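Local coordinates for protein acyl-coa oxidase (Arabidopsis thaliana, PDB 1W07) that catalyses the FAD-dependent desaturation of long- and medium-chain acyl-CoAs to 2-trans-enoyl-CoAs in the peroxisome, with oxygen reduced to hydrogen peroxide, at residues Y626-L629 with F630-A633; W477-P480 with D481-L484; A8-R11 with N12-E15; L589-L592 with Y593-R597. The protein carries 1 engineered substitution. All coordinates share one frame; numbering follows the deposited sequence. Where two conformers were deposited one is given.

Contact 1: Y626-L629 with F630-A633; sequences YPKL and FEEA
Helix 625-635 carries an i to i+3 salt bridge on one flank, from Lys628 to Glu631. The helix belongs to the C-terminal part of the oxidase and lies close to the FAD site and the second subunit. Its backbone is regular here. Phe630 N donates to Tyr626 O, Glu631 N to Pro627 O, and Glu632 N to Lys628 O. Ala633 N closes the series on Leu629 O at 3.0 Å. Pro627 fits the first turn of the helix, where no N-H is needed for an i+4 to i bond, and its carbonyl still accepts.

The other side chains face different neighbours. Tyr626 sends its OH to Arg310, a residue that binds FAD, and its side chain is about 7 Å from the bound cofactor. The ring of Phe630 meets Phe241 of the second subunit edge-to-face. Glu632 turns to Lys635 for its own salt bridge.

Lys628 and Glu631 lie side by side and point the same way. The Lys628 chain bends at chi2 (-68°) and then runs straight, which brings its CD alongside the carboxylate, 3.7 Å from Glu631 OE1. Glu631 is extended through chi1 and chi2. The bridge itself joins Lys628 NZ to Glu631 OE1 at 3.1 Å, and NZ comes to the syn side of that oxygen, 24° out of the carboxylate plane.

Contact 2: W477-P480 with D481-L484; sequences WLNP and DVVL
Asn479 OD1 takes two backbone N-H groups from the first turn of helix 480-503. The shorter bond comes from Asp481 N at 2.9 Å from Asn479 OD1, in the plane of the side-chain carbonyl. The second, from Val482 N to the same oxygen, is weak at 3.4 Å. Asn479 is therefore the N-cap of this helix. Its CG stands anti to the backbone N (chi1 -174°), which turns OD1 over the helix start. The main chain of Asn479 serves the same turn. Its O accepts from Val483 N at 3.1 Å, nearly along the C=O axis. Leu484 N continues the helix by bonding to Pro480 O.

Apolar groups close the turn. Val482 CG2 rests on Asn479 CB at 3.7 Å. The other branch, CG1, sits over one face of the Trp477 indole, offset toward the rim and 4.0 Å from CE3. Val483 CG2 comes to the edge of the same ring, near its plane. Trp477 NE1 bonds to Gln581 O, while helix 548-566 packs on the indole through Leu561 and Leu564.

Trp477 O is buried with no polar partner; Val483 CG2 lies 3.5 Å from it. The chemistry is that of a helix start. Asn479 OD1 takes first-turn N-H groups that have no carbonyl of an earlier turn to bond, and it probably also eases the positive end of the helix dipole.

Contact 3: A8-R11 with N12-E15; sequences ADER and NKAE
Lys13 NZ makes a salt bridge with Glu10 OE2 at 2.9 Å, reaching it from above the carboxylate plane. Gln323 NE2 also donates to OE2, and Arg597 pairs with Glu10 OE1, so both carboxylate oxygens are satisfied. The Lys13 chain is extended beyond CG, which carries NZ back along the last turn to Glu10. The approach of Asp9 OD2 to Lys13 NZ, 4.2 Å, is doubtful because Asp9 has two conformers. A methionine in place of Lys13 removes the charged mate of Glu10 OE2, which would probably then rely on Gln323 alone.

In the backbone, Lys13 N bonds to Glu10 O, with the donor well above the carbonyl plane. Asn12 N is shared weakly between Ala8 O and Asp9 O. Ala14 N makes a weak bond to Arg11 O. One water donates to both Ala8 O and Asn12 OD1. A second links Asn12 ND2 to Asp9 OD1, with the same doubt. Arg11 turns to other partners, with salt bridges to Asp605 and Asp5.

Bonds from i+3 to i, as from Lys13 to Glu10, are those of 3-10 turns, here found where the short helix 8-12 gives way to a loop.

Contact 4: L589-L592 with Y593-R597; sequences LRSL and YTQVR
The backbone of 589-596 is helical, with i+4 to i bonds from Tyr593 N to Leu589 O, Thr594 N to Arg590 O, Gln595 N to Ser591 O and Val596 N to Leu592 O. One turn apart, Leu589 and Tyr593 cross obliquely. Leu589 CG and CD1 touch the phenol end of the ring, with CG 3.6 Å from Tyr593 CZ. Leu589 CD2 reaches the hydroxyl, 3.6 Å from Tyr593 OH. Leu589 O sits over one face of the ring, 3.5 Å above its plane and offset toward the rim. Replacing Tyr593 with an alanine would probably open a gap beside Leu589 and leave Asn332 OD1 without the hydroxyl it meets.

On another flank, Gln595 NE2 donates to Ser591 OG at 2.8 Å. The serine oxygen lies in the amide plane of Gln595, 1° out of it. A weak second bond runs from Gln595 NE2 to Ser591 O at 3.4 Å. Ser591 OG is anti to the backbone N (chi1 166°), and this turns it along the helix toward the amide.

Tyr593 packs on Gln331 and Pro336 of helix 328-363. Leu592 and Val596 pack on Ile558 of helix 548-566. Helix 579-596 thus touches two helices of its own chain, and Arg590 reaches the dimer partner through a salt bridge to Asp518 of the second subunit.

Overall arrangement
From the N terminus the order is contact 3, contact 2, contact 4, contact 1. Each is local, made within one continuous stretch, so none closes a long loop. They follow in series, and none nest or cross. Contact 3 marks the end of helix 8-12, and contact 2 the start of helix 480-503. Contact 4 lies at the end of helix 579-596 and contact 1 within helix 625-635. Contact 4 joins two others: Arg597 meets Glu10 of contact 3, tying the N-terminal segment to the C-terminal helices, and Leu592 packs on Leu478 of contact 2. Contact 1 stands apart, its nearest atoms about 13 Å from contact 3. Contacts 1 and 4 both touch the second subunit.

Contact 1: Y626-L629 with F630-A633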
ATOM      1  N   TYR B 626     -11.141   1.380 -22.332  1.00 13.27           N
ATOM      2  CA  TYR B 626     -10.059   1.132 -23.265  1.00 15.31           C
ATOM      3  C   TYR B 626      -9.761   2.275 -24.211  1.00 16.68           C
ATOM      4  O   TYR B 626      -8.608   2.674 -24.358  1.00 16.51           O
ATOM      5  CB  TYR B 626     -10.322  -0.180 -24.006  1.00 17.15           C
ATOM      6  CG  TYR B 626     -10.418  -1.362 -23.052  1.00 16.58           C
ATOM      7  CD1 TYR B 626     -11.429  -2.309 -23.186  1.00 16.82           C
ATOM      8  CD2 TYR B 626      -9.511  -1.514 -21.998  1.00 13.06           C
ATOM      9  CE1 TYR B 626     -11.544  -3.383 -22.300  1.00 18.03           C
ATOM     10  CE2 TYR B 626      -9.615  -2.585 -21.097  1.00 16.31           C
ATOM     11  CZ  TYR B 626     -10.637  -3.513 -21.255  1.00 17.05           C
ATOM     12  OH  TYR B 626     -10.770  -4.554 -20.365  1.00 13.59           O
ATOM     13  N   PRO B 627     -10.790   2.825 -24.864  1.00 16.91           N
ATOM     14  CA  PRO B 627     -10.509   3.926 -25.781  1.00 18.54           C
ATOM     15  C   PRO B 627      -9.878   5.105 -25.045  1.00 17.68           C
ATOM     16  O   PRO B 627      -8.970   5.745 -25.564  1.00 21.33           O
ATOM     17  CB  PRO B 627     -11.885   4.255 -26.359  1.00 17.35           C
ATOM     18  CG  PRO B 627     -12.563   2.908 -26.371  1.00 15.58           C
ATOM     19  CD  PRO B 627     -12.179   2.346 -25.020  1.00 16.29           C
ATOM     20  N   LYS B 628     -10.341   5.369 -23.829  1.00 17.79           N
ATOM     21  CA  LYS B 628      -9.820   6.489 -23.051  1.00 16.48           C
ATOM     22  C   LYS B 628      -8.414   6.260 -22.520  1.00 16.46           C
ATOM     23  O   LYS B 628      -7.682   7.215 -22.259  1.00 15.92           O
ATOM     24  CB  LYS B 628     -10.771   6.819 -21.906  1.00 17.13           C
ATOM     25  CG  LYS B 628     -12.107   7.397 -22.388  1.00 20.08           C
ATOM     26  CD  LYS B 628     -11.897   8.790 -22.988  1.00 21.92           C
ATOM     27  CE  LYS B 628     -13.163   9.382 -23.618  1.00 21.39           C
ATOM     28  NZ  LYS B 628     -12.904  10.767 -24.135  1.00 24.39           N
ATOM     29  N   LEU B 629      -8.034   4.997 -22.354  1.00 17.19           N
ATOM     30  CA  LEU B 629      -6.690   4.677 -21.885  1.00 17.84           C
ATOM     31  C   LEU B 629      -5.714   5.058 -22.988  1.00 18.74           C
ATOM     32  O   LEU B 629      -4.656   5.625 -22.723  1.00 20.19           O
ATOM     33  CB  LEU B 629      -6.549   3.182 -21.580  1.00 15.35           C
ATOM     34  CG  LEU B 629      -6.906   2.711 -20.157  1.00 15.04           C
ATOM     35  CD1 LEU B 629      -6.896   1.185 -20.090  1.00 12.80           C
ATOM     36  CD2 LEU B 629      -5.912   3.293 -19.153  1.00 11.50           C
ATOM     37  N   PHE B 630      -6.082   4.731 -24.226  1.00 18.26           N
ATOM     38  CA  PHE B 630      -5.258   5.031 -25.386  1.00 18.55           C
ATOM     39  C   PHE B 630      -5.137   6.546 -25.527  1.00 17.06           C
ATOM     40  O   PHE B 630      -4.052   7.080 -25.718  1.00 18.98           O
ATOM     41  CB  PHE B 630      -5.875   4.399 -26.650  1.00 20.48           C
ATOM     42  CG  PHE B 630      -5.099   4.677 -27.913  1.00 26.46           C
ATOM     43  CD1 PHE B 630      -3.787   4.230 -28.052  1.00 30.17           C
ATOM     44  CD2 PHE B 630      -5.665   5.417 -28.948  1.00 32.46           C
ATOM     45  CE1 PHE B 630      -3.052   4.523 -29.201  1.00 31.96           C
ATOM     46  CE2 PHE B 630      -4.938   5.715 -30.104  1.00 33.39           C
ATOM     47  CZ  PHE B 630      -3.627   5.266 -30.227  1.00 32.44           C
ATOM     48  N   GLU B 631      -6.259   7.240 -25.412  1.00 20.22           N
ATOM     49  CA  GLU B 631      -6.277   8.697 -25.505  1.00 21.43           C
ATOM     50  C   GLU B 631      -5.326   9.342 -24.492  1.00 21.50           C
ATOM     51  O   GLU B 631      -4.602  10.286 -24.812  1.00 15.67           O
ATOM     52  CB  GLU B 631      -7.698   9.209 -25.268  1.00 27.33           C
ATOM     53  CG  GLU B 631      -7.865  10.706 -25.441  1.00 32.65           C
ATOM     54  CD  GLU B 631      -9.269  11.184 -25.105  1.00 37.26           C
ATOM     55  OE1 GLU B 631     -10.256  10.651 -25.669  1.00 33.59           O
ATOM     56  OE2 GLU B 631      -9.385  12.111 -24.278  1.00 42.70           O
ATOM     57  N   GLU B 632      -5.336   8.842 -23.260  1.00 21.29           N
ATOM     58  CA  GLU B 632      -4.465   9.409 -22.240  1.00 21.69           C
ATOM     59  C   GLU B 632      -2.997   9.143 -22.512  1.00 20.17           C
ATOM     60  O   GLU B 632      -2.162  10.028 -22.315  1.00 21.29           O
ATOM     61  CB  GLU B 632      -4.830   8.875 -20.855  1.00 24.44           C
ATOM     62  CG  GLU B 632      -6.052   9.531 -20.267  1.00 26.80           C
ATOM     63  CD  GLU B 632      -5.888  11.031 -20.087  1.00 27.50           C
ATOM     64  OE1 GLU B 632      -6.811  11.767 -20.486  1.00 29.91           O
ATOM     65  OE2 GLU B 632      -4.855  11.478 -19.537  1.00 25.60           O
ATOM     66  N   ALA B 633      -2.681   7.933 -22.964  1.00 15.16           N
ATOM     67  CA  ALA B 633      -1.291   7.577 -23.245  1.00 16.21           C
ATOM     68  C   ALA B 633      -0.646   8.570 -24.190  1.00 14.42           C
ATOM     69  O   ALA B 633       0.505   8.955 -24.004  1.00 16.20           O
ATOM     70  CB  ALA B 633      -1.214   6.179 -23.837  1.00 13.91           C
TER

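Contact 2: W477-P480 with D481-L484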
ATOM      1  N   TRP B 477     -27.398 -14.924  11.369  1.00 29.01           N
ATOM      2  CA  TRP B 477     -26.351 -13.912  11.430  1.00 24.18           C
ATOM      3  C   TRP B 477     -26.795 -12.566  10.878  1.00 24.30           C
ATOM      4  O   TRP B 477     -25.992 -11.648  10.774  1.00 25.10           O
ATOM      5  CB  TRP B 477     -25.096 -14.399  10.704  1.00 24.78           C
ATOM      6  CG  TRP B 477     -24.259 -15.306  11.548  1.00 19.97           C
ATOM      7  CD1 TRP B 477     -24.041 -16.642  11.361  1.00 25.05           C
ATOM      8  CD2 TRP B 477     -23.520 -14.938  12.710  1.00 22.44           C
ATOM      9  NE1 TRP B 477     -23.206 -17.132  12.337  1.00 25.27           N
ATOM     10  CE2 TRP B 477     -22.877 -16.104  13.184  1.00 25.44           C
ATOM     11  CE3 TRP B 477     -23.333 -13.733  13.401  1.00 24.33           C
ATOM     12  CZ2 TRP B 477     -22.062 -16.098  14.322  1.00 23.70           C
ATOM     13  CZ3 TRP B 477     -22.521 -13.731  14.528  1.00 25.21           C
ATOM     14  CH2 TRP B 477     -21.900 -14.903  14.975  1.00 21.34           C
ATOM     15  N   LEU B 478     -28.076 -12.454  10.519  1.00 24.59           N
ATOM     16  CA  LEU B 478     -28.616 -11.195   9.999  1.00 23.93           C
ATOM     17  C   LEU B 478     -29.383 -10.497  11.114  1.00 25.48           C
ATOM     18  O   LEU B 478     -29.963  -9.429  10.922  1.00 25.16           O
ATOM     19  CB  LEU B 478     -29.534 -11.448   8.795  1.00 23.84           C
ATOM     20  CG  LEU B 478     -28.879 -12.109   7.574  1.00 26.67           C
ATOM     21  CD1 LEU B 478     -29.938 -12.381   6.491  1.00 25.98           C
ATOM     22  CD2 LEU B 478     -27.734 -11.217   7.047  1.00 22.93           C
ATOM     23  N   ASN B 479     -29.383 -11.112  12.290  1.00 24.20           N
ATOM     24  CA  ASN B 479     -30.066 -10.530  13.442  1.00 26.33           C
ATOM     25  C   ASN B 479     -29.112  -9.579  14.171  1.00 24.96           C
ATOM     26  O   ASN B 479     -28.019  -9.979  14.579  1.00 24.04           O
ATOM     27  CB  ASN B 479     -30.528 -11.635  14.382  1.00 28.70           C
ATOM     28  CG  ASN B 479     -31.366 -11.111  15.516  1.00 32.69           C
ATOM     29  OD1 ASN B 479     -30.887 -10.357  16.359  1.00 33.99           O
ATOM     30  ND2 ASN B 479     -32.639 -11.488  15.531  1.00 40.36           N
ATOM     31  N   PRO B 480     -29.519  -8.312  14.349  1.00 25.79           N
ATOM     32  CA  PRO B 480     -28.698  -7.301  15.025  1.00 26.12           C
ATOM     33  C   PRO B 480     -28.221  -7.669  16.437  1.00 29.26           C
ATOM     34  O   PRO B 480     -27.082  -7.378  16.803  1.00 29.89           O
ATOM     35  CB  PRO B 480     -29.582  -6.054  14.996  1.00 23.82           C
ATOM     36  CG  PRO B 480     -30.963  -6.610  15.002  1.00 22.76           C
ATOM     37  CD  PRO B 480     -30.864  -7.783  14.051  1.00 24.50           C
ATOM     38  N   ASP B 481     -29.085  -8.304  17.225  1.00 28.77           N
ATOM     39  CA  ASP B 481     -28.718  -8.704  18.581  1.00 28.59           C
ATOM     40  C   ASP B 481     -27.679  -9.826  18.581  1.00 27.31           C
ATOM     41  O   ASP B 481     -26.837  -9.911  19.475  1.00 24.57           O
ATOM     42  CB  ASP B 481     -29.966  -9.152  19.351  1.00 33.26           C
ATOM     43  CG  ASP B 481     -30.953  -8.029  19.549  1.00 36.15           C
ATOM     44  OD1 ASP B 481     -30.544  -6.989  20.103  1.00 40.83           O
ATOM     45  OD2 ASP B 481     -32.130  -8.174  19.154  1.00 42.67           O
ATOM     46  N   VAL B 482     -27.749 -10.688  17.577  1.00 23.68           N
ATOM     47  CA  VAL B 482     -26.808 -11.795  17.485  1.00 24.66           C
ATOM     48  C   VAL B 482     -25.421 -11.250  17.118  1.00 24.96           C
ATOM     49  O   VAL B 482     -24.386 -11.704  17.636  1.00 23.33           O
ATOM     50  CB  VAL B 482     -27.254 -12.818  16.412  1.00 22.11           C
ATOM     51  CG1 VAL B 482     -26.175 -13.839  16.207  1.00 20.55           C
ATOM     52  CG2 VAL B 482     -28.567 -13.509  16.847  1.00 23.15           C
ATOM     53  N   VAL B 483     -25.401 -10.270  16.226  1.00 25.17           N
ATOM     54  CA  VAL B 483     -24.149  -9.676  15.799  1.00 23.32           C
ATOM     55  C   VAL B 483     -23.552  -8.845  16.923  1.00 20.91           C
ATOM     56  O   VAL B 483     -22.388  -9.013  17.260  1.00 23.24           O
ATOM     57  CB  VAL B 483     -24.364  -8.798  14.543  1.00 23.15           C
ATOM     58  CG1 VAL B 483     -23.076  -8.044  14.199  1.00 18.14           C
ATOM     59  CG2 VAL B 483     -24.787  -9.683  13.380  1.00 17.56           C
ATOM     60  N   LEU B 484     -24.353  -7.967  17.514  1.00 22.33           N
ATOM     61  CA  LEU B 484     -23.869  -7.117  18.592  1.00 24.83           C
ATOM     62  C   LEU B 484     -23.318  -7.929  19.746  1.00 26.65           C
ATOM     63  O   LEU B 484     -22.247  -7.622  20.274  1.00 26.91           O
ATOM     64  CB  LEU B 484     -24.976  -6.188  19.099  1.00 26.39           C
ATOM     65  CG  LEU B 484     -25.281  -4.961  18.243  1.00 27.01           C
ATOM     66  CD1 LEU B 484     -26.461  -4.204  18.826  1.00 28.06           C
ATOM     67  CD2 LEU B 484     -24.055  -4.064  18.193  1.00 29.87           C
TER

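Contact 3: A8-R11 with N12-E15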
ATOM      1  N   ALA B   8     -24.763   0.713 -18.840  1.00 17.11           N
ATOM      2  CA  ALA B   8     -26.214   0.881 -18.816  1.00 19.83           C
ATOM      3  C   ALA B   8     -26.948  -0.329 -18.266  1.00 16.16           C
ATOM      4  O   ALA B   8     -27.856  -0.175 -17.455  1.00 17.10           O
ATOM      5  CB  ALA B   8     -26.745   1.222 -20.204  1.00 20.45           C
ATOM      6  N   ASP B   9     -26.563  -1.519 -18.712  0.50 15.42           N
ATOM      7  CA  ASP B   9     -27.195  -2.746 -18.247  0.50 18.36           C
ATOM      8  C   ASP B   9     -26.954  -2.956 -16.755  0.50 17.40           C
ATOM      9  O   ASP B   9     -27.854  -3.375 -16.024  0.50 17.44           O
ATOM     10  CB  ASP B   9     -26.666  -3.949 -19.038  0.50 21.37           C
ATOM     11  CG  ASP B   9     -27.335  -5.247 -18.639  0.50 26.93           C
ATOM     12  OD1 ASP B   9     -28.583  -5.288 -18.649  0.50 27.39           O
ATOM     13  OD2 ASP B   9     -26.626  -6.226 -18.310  0.50 28.83           O
ATOM     14  N   GLU B  10     -25.740  -2.660 -16.290  1.00 15.03           N
ATOM     15  CA  GLU B  10     -25.417  -2.814 -14.870  1.00 16.98           C
ATOM     16  C   GLU B  10     -26.330  -1.923 -14.032  1.00 17.01           C
ATOM     17  O   GLU B  10     -26.853  -2.339 -13.003  1.00 15.60           O
ATOM     18  CB  GLU B  10     -23.950  -2.439 -14.605  1.00 14.25           C
ATOM     19  CG  GLU B  10     -22.963  -3.515 -15.006  1.00 15.94           C
ATOM     20  CD  GLU B  10     -23.225  -4.832 -14.289  1.00 18.29           C
ATOM     21  OE1 GLU B  10     -23.570  -4.783 -13.096  1.00 20.66           O
ATOM     22  OE2 GLU B  10     -23.082  -5.908 -14.910  1.00 16.70           O
ATOM     23  N   ARG B  11     -26.520  -0.693 -14.492  1.00 17.07           N
ATOM     24  CA  ARG B  11     -27.366   0.246 -13.783  1.00 19.42           C
ATOM     25  C   ARG B  11     -28.833  -0.201 -13.791  1.00 20.48           C
ATOM     26  O   ARG B  11     -29.604   0.147 -12.891  1.00 19.54           O
ATOM     27  CB  ARG B  11     -27.212   1.648 -14.385  1.00 20.05           C
ATOM     28  CG  ARG B  11     -25.747   2.130 -14.357  1.00 21.17           C
ATOM     29  CD  ARG B  11     -25.567   3.655 -14.429  1.00 20.27           C
ATOM     30  NE  ARG B  11     -24.247   4.026 -13.895  1.00 18.03           N
ATOM     31  CZ  ARG B  11     -23.145   4.215 -14.618  1.00 18.57           C
ATOM     32  NH1 ARG B  11     -23.163   4.103 -15.948  1.00 12.75           N
ATOM     33  NH2 ARG B  11     -21.994   4.458 -14.000  1.00 14.38           N
ATOM     34  N   ASN B  12     -29.224  -0.984 -14.792  1.00 19.24           N
ATOM     35  CA  ASN B  12     -30.595  -1.464 -14.853  1.00 19.07           C
ATOM     36  C   ASN B  12     -30.781  -2.664 -13.934  1.00 20.06           C
ATOM     37  O   ASN B  12     -31.900  -3.068 -13.661  1.00 18.33           O
ATOM     38  CB  ASN B  12     -30.996  -1.827 -16.287  1.00 17.03           C
ATOM     39  CG  ASN B  12     -31.256  -0.604 -17.146  1.00 17.94           C
ATOM     40  OD1 ASN B  12     -31.578   0.468 -16.632  1.00 10.17           O
ATOM     41  ND2 ASN B  12     -31.140  -0.762 -18.462  1.00 16.24           N
ATOM     42  N   LYS B  13     -29.682  -3.227 -13.437  1.00 21.58           N
ATOM     43  CA  LYS B  13     -29.786  -4.360 -12.525  1.00 22.33           C
ATOM     44  C   LYS B  13     -30.108  -3.910 -11.104  1.00 23.06           C
ATOM     45  O   LYS B  13     -30.485  -4.726 -10.260  1.00 24.88           O
ATOM     46  CB  LYS B  13     -28.490  -5.158 -12.492  1.00 24.15           C
ATOM     47  CG  LYS B  13     -28.239  -5.972 -13.738  1.00 24.42           C
ATOM     48  CD  LYS B  13     -26.884  -6.641 -13.630  1.00 25.41           C
ATOM     49  CE  LYS B  13     -26.499  -7.379 -14.904  1.00 29.74           C
ATOM     50  NZ  LYS B  13     -25.106  -7.919 -14.815  1.00 27.81           N
ATOM     51  N   ALA B  14     -29.953  -2.615 -10.843  1.00 22.58           N
ATOM     52  CA  ALA B  14     -30.203  -2.063  -9.512  1.00 21.25           C
ATOM     53  C   ALA B  14     -31.574  -2.445  -8.985  1.00 21.14           C
ATOM     54  O   ALA B  14     -32.565  -2.376  -9.711  1.00 23.86           O
ATOM     55  CB  ALA B  14     -30.064  -0.537  -9.540  1.00 19.40           C
ATOM     56  N   GLU B  15     -31.616  -2.847  -7.717  1.00 18.07           N
ATOM     57  CA  GLU B  15     -32.859  -3.233  -7.056  1.00 18.77           C
ATOM     58  C   GLU B  15     -33.260  -2.174  -6.034  1.00 17.56           C
ATOM     59  O   GLU B  15     -33.951  -2.459  -5.061  1.00 13.26           O
ATOM     60  CB  GLU B  15     -32.690  -4.596  -6.372  1.00 18.74           C
ATOM     61  CG  GLU B  15     -32.313  -5.690  -7.362  1.00 26.12           C
ATOM     62  CD  GLU B  15     -31.936  -6.983  -6.692  1.00 27.44           C
ATOM     63  OE1 GLU B  15     -31.315  -6.931  -5.606  1.00 28.56           O
ATOM     64  OE2 GLU B  15     -32.228  -8.055  -7.265  1.00 32.67           O
TER
HETATM   65  O   HOH W   1     -29.296   2.211 -17.843  1.00 20.43           O
HETATM   66  O   HOH W   2     -30.593  -3.321 -19.378  1.00 21.95           O

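Contact 4: L589-L592 with Y593-R597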
ATOM      1  N   LEU B 589     -22.331 -14.530   4.519  1.00 19.41           N
ATOM      2  CA  LEU B 589     -21.497 -13.521   3.881  1.00 20.49           C
ATOM      3  C   LEU B 589     -21.497 -13.758   2.367  1.00 20.69           C
ATOM      4  O   LEU B 589     -21.682 -12.827   1.591  1.00 22.76           O
ATOM      5  CB  LEU B 589     -20.063 -13.588   4.435  1.00 17.06           C
ATOM      6  CG  LEU B 589     -19.058 -12.579   3.857  1.00 19.36           C
ATOM      7  CD1 LEU B 589     -19.549 -11.149   4.091  1.00 13.86           C
ATOM      8  CD2 LEU B 589     -17.690 -12.806   4.501  1.00 13.50           C
ATOM      9  N   ARG B 590     -21.306 -15.010   1.958  1.00 22.44           N
ATOM     10  CA  ARG B 590     -21.288 -15.394   0.541  1.00 23.63           C
ATOM     11  C   ARG B 590     -22.603 -14.986  -0.144  1.00 23.85           C
ATOM     12  O   ARG B 590     -22.615 -14.341  -1.204  1.00 20.77           O
ATOM     13  CB  ARG B 590     -21.110 -16.908   0.430  1.00 25.37           C
ATOM     14  CG  ARG B 590     -20.329 -17.370  -0.786  1.00 30.60           C
ATOM     15  CD  ARG B 590     -20.576 -18.843  -1.076  1.00 34.32           C
ATOM     16  NE  ARG B 590     -20.582 -19.650   0.145  1.00 40.39           N
ATOM     17  CZ  ARG B 590     -19.513 -19.882   0.901  1.00 41.06           C
ATOM     18  NH1 ARG B 590     -18.334 -19.370   0.564  1.00 44.59           N
ATOM     19  NH2 ARG B 590     -19.628 -20.605   2.005  1.00 41.29           N
ATOM     20  N   SER B 591     -23.715 -15.372   0.471  1.00 20.51           N
ATOM     21  CA  SER B 591     -25.025 -15.042  -0.044  1.00 20.82           C
ATOM     22  C   SER B 591     -25.209 -13.528  -0.172  1.00 22.44           C
ATOM     23  O   SER B 591     -25.784 -13.056  -1.154  1.00 21.42           O
ATOM     24  CB  SER B 591     -26.099 -15.628   0.864  1.00 20.73           C
ATOM     25  OG  SER B 591     -27.360 -15.053   0.558  1.00 28.31           O
ATOM     26  N   LEU B 592     -24.730 -12.764   0.810  1.00 20.82           N
ATOM     27  CA  LEU B 592     -24.854 -11.300   0.769  1.00 18.12           C
ATOM     28  C   LEU B 592     -24.065 -10.726  -0.407  1.00 16.37           C
ATOM     29  O   LEU B 592     -24.450  -9.712  -0.989  1.00 15.88           O
ATOM     30  CB  LEU B 592     -24.373 -10.671   2.090  1.00 18.13           C
ATOM     31  CG  LEU B 592     -25.244 -10.928   3.329  1.00 16.84           C
ATOM     32  CD1 LEU B 592     -24.551 -10.404   4.567  1.00 19.57           C
ATOM     33  CD2 LEU B 592     -26.587 -10.252   3.171  1.00 16.42           C
ATOM     34  N   TYR B 593     -22.956 -11.364  -0.764  1.00 14.79           N
ATOM     35  CA  TYR B 593     -22.181 -10.885  -1.900  1.00 16.80           C
ATOM     36  C   TYR B 593     -23.042 -11.032  -3.165  1.00 17.15           C
ATOM     37  O   TYR B 593     -23.190 -10.084  -3.950  1.00 19.13           O
ATOM     38  CB  TYR B 593     -20.893 -11.691  -2.054  1.00 15.63           C
ATOM     39  CG  TYR B 593     -19.836 -11.427  -0.983  1.00 15.10           C
ATOM     40  CD1 TYR B 593     -19.801 -10.231  -0.266  1.00 15.62           C
ATOM     41  CD2 TYR B 593     -18.825 -12.353  -0.743  1.00 14.48           C
ATOM     42  CE1 TYR B 593     -18.773  -9.960   0.673  1.00 15.14           C
ATOM     43  CE2 TYR B 593     -17.793 -12.105   0.179  1.00 14.85           C
ATOM     44  CZ  TYR B 593     -17.772 -10.907   0.881  1.00 15.97           C
ATOM     45  OH  TYR B 593     -16.733 -10.673   1.770  1.00 16.95           O
ATOM     46  N   THR B 594     -23.610 -12.223  -3.355  1.00 18.71           N
ATOM     47  CA  THR B 594     -24.467 -12.507  -4.501  1.00 14.99           C
ATOM     48  C   THR B 594     -25.637 -11.538  -4.571  1.00 16.05           C
ATOM     49  O   THR B 594     -26.075 -11.173  -5.655  1.00 13.49           O
ATOM     50  CB  THR B 594     -24.994 -13.940  -4.426  1.00 15.41           C
ATOM     51  OG1 THR B 594     -23.880 -14.837  -4.484  1.00 17.12           O
ATOM     52  CG2 THR B 594     -25.972 -14.244  -5.588  1.00 16.32           C
ATOM     53  N   GLN B 595     -26.146 -11.123  -3.415  1.00 15.20           N
ATOM     54  CA  GLN B 595     -27.259 -10.186  -3.396  1.00 17.73           C
ATOM     55  C   GLN B 595     -26.816  -8.771  -3.754  1.00 19.48           C
ATOM     56  O   GLN B 595     -27.545  -8.023  -4.408  1.00 18.78           O
ATOM     57  CB  GLN B 595     -27.925 -10.181  -2.021  1.00 20.47           C
ATOM     58  CG  GLN B 595     -28.709 -11.443  -1.738  1.00 27.59           C
ATOM     59  CD  GLN B 595     -29.166 -11.549  -0.302  1.00 30.10           C
ATOM     60  OE1 GLN B 595     -29.882 -10.685   0.200  1.00 35.27           O
ATOM     61  NE2 GLN B 595     -28.755 -12.618   0.368  1.00 33.38           N
ATOM     62  N   VAL B 596     -25.612  -8.397  -3.338  1.00 18.84           N
ATOM     63  CA  VAL B 596     -25.106  -7.057  -3.614  1.00 18.78           C
ATOM     64  C   VAL B 596     -24.588  -6.903  -5.034  1.00 14.87           C
ATOM     65  O   VAL B 596     -24.627  -5.804  -5.597  1.00 15.90           O
ATOM     66  CB  VAL B 596     -23.999  -6.681  -2.597  1.00 19.16           C
ATOM     67  CG1 VAL B 596     -23.230  -5.431  -3.057  1.00 20.05           C
ATOM     68  CG2 VAL B 596     -24.644  -6.438  -1.251  1.00 20.19           C
ATOM     69  N   ARG B 597     -24.116  -8.004  -5.613  1.00 15.66           N
ATOM     70  CA  ARG B 597     -23.566  -8.003  -6.973  1.00 16.05           C
ATOM     71  C   ARG B 597     -24.316  -7.170  -8.012  1.00 17.15           C
ATOM     72  O   ARG B 597     -23.717  -6.330  -8.690  1.00 16.73           O
ATOM     73  CB  ARG B 597     -23.433  -9.442  -7.480  1.00 17.37           C
ATOM     74  CG  ARG B 597     -23.242  -9.584  -9.009  1.00 15.20           C
ATOM     75  CD  ARG B 597     -21.987  -8.902  -9.509  1.00 18.43           C
ATOM     76  NE  ARG B 597     -21.886  -8.991 -10.969  1.00 19.09           N
ATOM     77  CZ  ARG B 597     -22.318  -8.056 -11.809  1.00 20.48           C
ATOM     78  NH1 ARG B 597     -22.875  -6.942 -11.345  1.00 17.80           N
ATOM     79  NH2 ARG B 597     -22.182  -8.232 -13.113  1.00 17.00           N
TER